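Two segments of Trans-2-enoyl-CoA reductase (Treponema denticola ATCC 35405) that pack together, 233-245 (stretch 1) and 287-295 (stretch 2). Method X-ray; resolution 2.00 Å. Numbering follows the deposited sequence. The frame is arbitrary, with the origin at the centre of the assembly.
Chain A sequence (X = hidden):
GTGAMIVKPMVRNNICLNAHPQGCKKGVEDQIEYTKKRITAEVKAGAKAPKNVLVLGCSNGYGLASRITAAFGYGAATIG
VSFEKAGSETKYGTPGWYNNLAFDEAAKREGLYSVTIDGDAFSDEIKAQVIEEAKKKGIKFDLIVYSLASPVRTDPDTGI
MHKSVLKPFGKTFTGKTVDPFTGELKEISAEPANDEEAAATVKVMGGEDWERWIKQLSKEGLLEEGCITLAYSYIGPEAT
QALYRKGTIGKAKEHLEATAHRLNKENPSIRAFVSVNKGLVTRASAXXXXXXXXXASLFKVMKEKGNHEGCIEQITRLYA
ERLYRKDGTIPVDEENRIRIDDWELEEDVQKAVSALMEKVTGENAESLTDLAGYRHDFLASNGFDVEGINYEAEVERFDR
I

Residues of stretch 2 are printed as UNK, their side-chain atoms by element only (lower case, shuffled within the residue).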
# COMPACT_ATOMS: atom_id res chain seq x y z
N SER A 233 6.65 -1.68 3.81
CA SER A 233 7.79 -0.84 3.47
C SER A 233 8.39 -1.25 2.13
O SER A 233 7.85 -2.11 1.44
CB SER A 233 8.84 -0.91 4.57
OG SER A 233 9.92 -0.03 4.29
N TYR A 234 9.52 -0.64 1.79
CA TYR A 234 10.17 -0.91 0.51
C TYR A 234 11.67 -0.70 0.62
O TYR A 234 12.13 0.21 1.30
CB TYR A 234 9.58 -0.01 -0.58
CG TYR A 234 10.05 -0.33 -1.98
CD1 TYR A 234 9.89 -1.59 -2.52
CD2 TYR A 234 10.65 0.65 -2.77
CE1 TYR A 234 10.32 -1.88 -3.80
CE2 TYR A 234 11.08 0.37 -4.05
CZ TYR A 234 10.91 -0.89 -4.56
OH TYR A 234 11.34 -1.18 -5.84
N ILE A 235 12.44 -1.56 -0.05
CA ILE A 235 13.89 -1.46 -0.03
C ILE A 235 14.41 -1.02 -1.40
O ILE A 235 15.28 -0.15 -1.50
CB ILE A 235 14.54 -2.78 0.41
CG1 ILE A 235 14.34 -3.00 1.91
CG2 ILE A 235 16.03 -2.80 0.08
CD1 ILE A 235 14.93 -4.29 2.43
N GLY A 236 13.86 -1.61 -2.45
CA GLY A 236 14.17 -1.19 -3.81
C GLY A 236 15.50 -1.68 -4.35
O GLY A 236 16.27 -2.32 -3.63
N PRO A 237 15.77 -1.37 -5.63
CA PRO A 237 16.99 -1.80 -6.33
C PRO A 237 18.19 -0.94 -5.96
O PRO A 237 18.05 0.06 -5.25
CB PRO A 237 16.62 -1.56 -7.79
CG PRO A 237 15.71 -0.38 -7.75
CD PRO A 237 14.89 -0.56 -6.49
N GLU A 238 19.36 -1.33 -6.45
CA GLU A 238 20.60 -0.60 -6.21
C GLU A 238 20.53 0.84 -6.70
O GLU A 238 21.09 1.74 -6.08
CB GLU A 238 21.77 -1.31 -6.88
CG GLU A 238 22.19 -2.60 -6.20
CD GLU A 238 22.86 -2.36 -4.87
OE1 GLU A 238 22.71 -3.20 -3.96
OE2 GLU A 238 23.55 -1.32 -4.73
N ALA A 239 19.84 1.04 -7.82
CA ALA A 239 19.79 2.35 -8.48
C ALA A 239 19.15 3.45 -7.64
O ALA A 239 19.43 4.63 -7.84
CB ALA A 239 19.09 2.23 -9.82
N THR A 240 18.29 3.06 -6.70
CA THR A 240 17.57 4.04 -5.89
C THR A 240 17.96 4.01 -4.42
O THR A 240 17.24 4.54 -3.57
CB THR A 240 16.04 3.84 -6.01
OG1 THR A 240 15.70 2.53 -5.56
CG2 THR A 240 15.59 4.02 -7.45
N GLN A 241 19.11 3.41 -4.12
CA GLN A 241 19.58 3.30 -2.74
C GLN A 241 19.83 4.66 -2.09
O GLN A 241 19.73 4.81 -0.88
CB GLN A 241 20.84 2.45 -2.66
CG GLN A 241 20.59 0.96 -2.82
CD GLN A 241 21.85 0.14 -2.64
OE1 GLN A 241 21.79 -1.04 -2.28
NE2 GLN A 241 23.00 0.76 -2.88
N ALA A 242 20.15 5.66 -2.91
CA ALA A 242 20.42 7.01 -2.42
C ALA A 242 19.23 7.60 -1.68
O ALA A 242 19.37 8.56 -0.93
CB ALA A 242 20.84 7.92 -3.56
N LEU A 243 18.05 7.01 -1.89
CA LEU A 243 16.83 7.47 -1.24
C LEU A 243 16.30 6.45 -0.24
O LEU A 243 16.09 6.77 0.93
CB LEU A 243 15.76 7.76 -2.29
CG LEU A 243 16.16 8.75 -3.39
CD1 LEU A 243 15.04 8.92 -4.40
CD2 LEU A 243 16.54 10.09 -2.78
N TYR A 244 16.10 5.22 -0.70
CA TYR A 244 15.45 4.19 0.11
C TYR A 244 16.38 3.55 1.14
O TYR A 244 15.92 2.98 2.13
CB TYR A 244 14.84 3.11 -0.78
CG TYR A 244 13.68 3.60 -1.62
CD1 TYR A 244 12.40 3.66 -1.09
CD2 TYR A 244 13.87 3.99 -2.94
CE1 TYR A 244 11.33 4.10 -1.85
CE2 TYR A 244 12.81 4.44 -3.71
CZ TYR A 244 11.55 4.49 -3.16
OH TYR A 244 10.49 4.93 -3.92
N ARG A 245 17.69 3.66 0.92
CA ARG A 245 18.67 3.12 1.86
C ARG A 245 19.25 4.21 2.76
O ARG A 245 19.17 4.13 3.98
CB ARG A 245 19.81 2.44 1.11
CG ARG A 245 19.93 0.94 1.36
CD ARG A 245 18.99 0.16 0.47
NE ARG A 245 19.48 -1.19 0.21
CZ ARG A 245 19.19 -1.89 -0.88
NH1 ARG A 245 18.42 -1.37 -1.82
NH2 ARG A 245 19.68 -3.12 -1.03
N UNK A 287 7.70 11.97 -9.17
CA UNK A 287 8.71 12.97 -8.82
C UNK A 287 10.02 12.35 -8.35
O UNK A 287 11.01 13.05 -8.15
c UNK A 287 8.20 13.94 -7.74
c UNK A 287 7.84 13.19 -6.47
c UNK A 287 7.01 14.73 -8.25
N UNK A 288 10.03 11.03 -8.18
CA UNK A 288 11.23 10.33 -7.75
C UNK A 288 12.10 9.94 -8.95
O UNK A 288 11.61 9.30 -9.87
c UNK A 288 9.49 8.13 -5.05
c UNK A 288 12.16 8.41 -6.43
c UNK A 288 10.90 9.05 -6.97
c UNK A 288 9.93 9.36 -5.82
N UNK A 289 13.38 10.35 -8.93
CA UNK A 289 14.30 9.98 -10.01
C UNK A 289 14.47 8.47 -10.11
O UNK A 289 14.46 7.80 -9.08
c UNK A 289 14.01 11.22 -7.93
c UNK A 289 15.21 11.74 -8.66
c UNK A 289 15.62 10.64 -9.59
N UNK A 290 14.61 7.97 -11.33
CA UNK A 290 14.82 6.54 -11.63
C UNK A 290 13.57 5.67 -11.49
O UNK A 290 13.29 4.84 -12.36
c UNK A 290 16.00 5.93 -10.82
c UNK A 290 16.21 4.47 -11.20
c UNK A 290 17.28 6.73 -11.05
N UNK A 291 12.80 5.87 -10.42
CA UNK A 291 11.66 5.01 -10.10
C UNK A 291 10.67 4.68 -11.24
O UNK A 291 10.37 3.50 -11.45
c UNK A 291 9.49 4.94 -8.78
c UNK A 291 10.90 5.51 -8.83
c UNK A 291 11.66 5.12 -7.57
c UNK A 291 11.84 3.62 -7.41
N UNK A 292 10.19 5.69 -11.98
CA UNK A 292 9.24 5.36 -13.05
C UNK A 292 9.87 4.51 -14.16
O UNK A 292 9.20 3.64 -14.71
c UNK A 292 9.10 7.68 -12.49
c UNK A 292 8.84 6.73 -13.60
c UNK A 292 10.34 7.15 -11.84
N UNK A 293 11.13 4.78 -14.47
CA UNK A 293 11.84 4.01 -15.49
C UNK A 293 12.13 2.60 -14.99
O UNK A 293 12.03 1.63 -15.74
c UNK A 293 14.01 3.94 -16.89
c UNK A 293 13.26 3.70 -18.19
c UNK A 293 13.14 4.70 -15.89
c UNK A 293 15.32 4.67 -17.15
N UNK A 294 12.50 2.49 -13.72
CA UNK A 294 12.76 1.20 -13.10
C UNK A 294 11.51 0.33 -13.08
O UNK A 294 11.55 -0.83 -13.50
c UNK A 294 13.29 0.12 -10.86
c UNK A 294 14.18 -0.91 -11.15
c UNK A 294 13.29 1.39 -11.68
o UNK A 294 13.31 -3.39 -8.63
c UNK A 294 12.41 -0.06 -9.80
c UNK A 294 14.19 -2.08 -10.41
c UNK A 294 13.30 -2.23 -9.37
c UNK A 294 12.41 -1.22 -9.06
N UNK A 295 10.40 0.89 -12.61
CA UNK A 295 9.13 0.17 -12.52
C UNK A 295 8.63 -0.28 -13.88
O UNK A 295 8.18 -1.42 -14.03
c UNK A 295 8.23 -0.05 -9.58
c UNK A 295 8.25 1.26 -10.33
c UNK A 295 7.17 2.19 -9.81
c UNK A 295 8.07 1.03 -11.83

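Position 287 carries three side-chain carbons, one bearing the other two. The fork at the first carbon marks a beta-branched chain. It does not reach stretch 1. This is Val-287.

Position 288 has four carbons, forked at the first, with one arm two carbons long. They lie against Leu-243 and Tyr-244, and the CA-to-CB bond points toward stretch 1. That pattern is isoleucine, and the residue is Ile-288. Ile-288 CG2 lies 3.6 Å from Leu-243 CD1, and Ile-288 CD1 lies 3.5 Å from Tyr-244 OH.

Position 289 has three carbons that close a ring onto the backbone N. The ring touches Leu-243. Only proline closes such a ring, so it is Pro-289. Pro-289 CD is 4.3 Å from Leu-243 CD1. Pro-289 O accepts a weak hydrogen bond from the backbone N of position 291, at 2.9 Å.

Position 290 again shows one carbon carrying two. They touch Ala-239 and Thr-240, and the CA-to-CB bond points toward stretch 1. It is Val-290, at the N-cap position before the helix, with a positive phi of 76°. Val-290 CG1 sits 3.9 Å from Ala-239 CB and 3.8 Å from Thr-240 CG2.

Position 291 has four carbons forked at the first, one arm being longer. CA-to-CB points sideways, but the end of the chain comes nearer and touches Thr-240 and Tyr-244. It is Ile-291. Ile-291 CD1 lies 3.8 Å from Thr-240 CG2 and 3.9 Å from Tyr-244 CE2.

Position 292 is a second three-carbon ring closed onto N. It does not reach stretch 1. It is Pro-292.

Position 293 has four carbons, forked at the second, also out of reach. This is Leu-293.

Position 294 has one carbon, then a six-carbon ring bearing one oxygen. The ring meets Tyr-234 and Pro-237. The ring and oxygen identify Tyr-294. Pro-237 CG lies over one ring face, 3.5 Å from the Tyr-294 ring centroid and 12° off the normal, a CH-pi contact. Tyr-234 OH approaches the ring edge, 3.4 Å from Tyr-294 CE2.

Position 295 has four carbons forked at the second. It makes no contact with stretch 1. This gives Leu-295.

The contact works by packing. No hydrogen bond crosses between the stretches, and together they bury 427 Å². Leu-243 and Tyr-244 meet Ile-288, Thr-240 meets Val-290 and Ile-291, and Pro-237 covers the Tyr-294 ring. Each stretch also holds its own backbone. Leu-243 N donates to Thr-240 O at 3.1 Å, and Tyr-294 N to Val-290 O at 2.8 Å. The OH groups of Tyr-234 and Tyr-294 are satisfied elsewhere in the structure, so both tyrosines can join this largely apolar contact without leaving their hydroxyls unpaired.

Stretch 2 (287-295) VIPVIPLYL
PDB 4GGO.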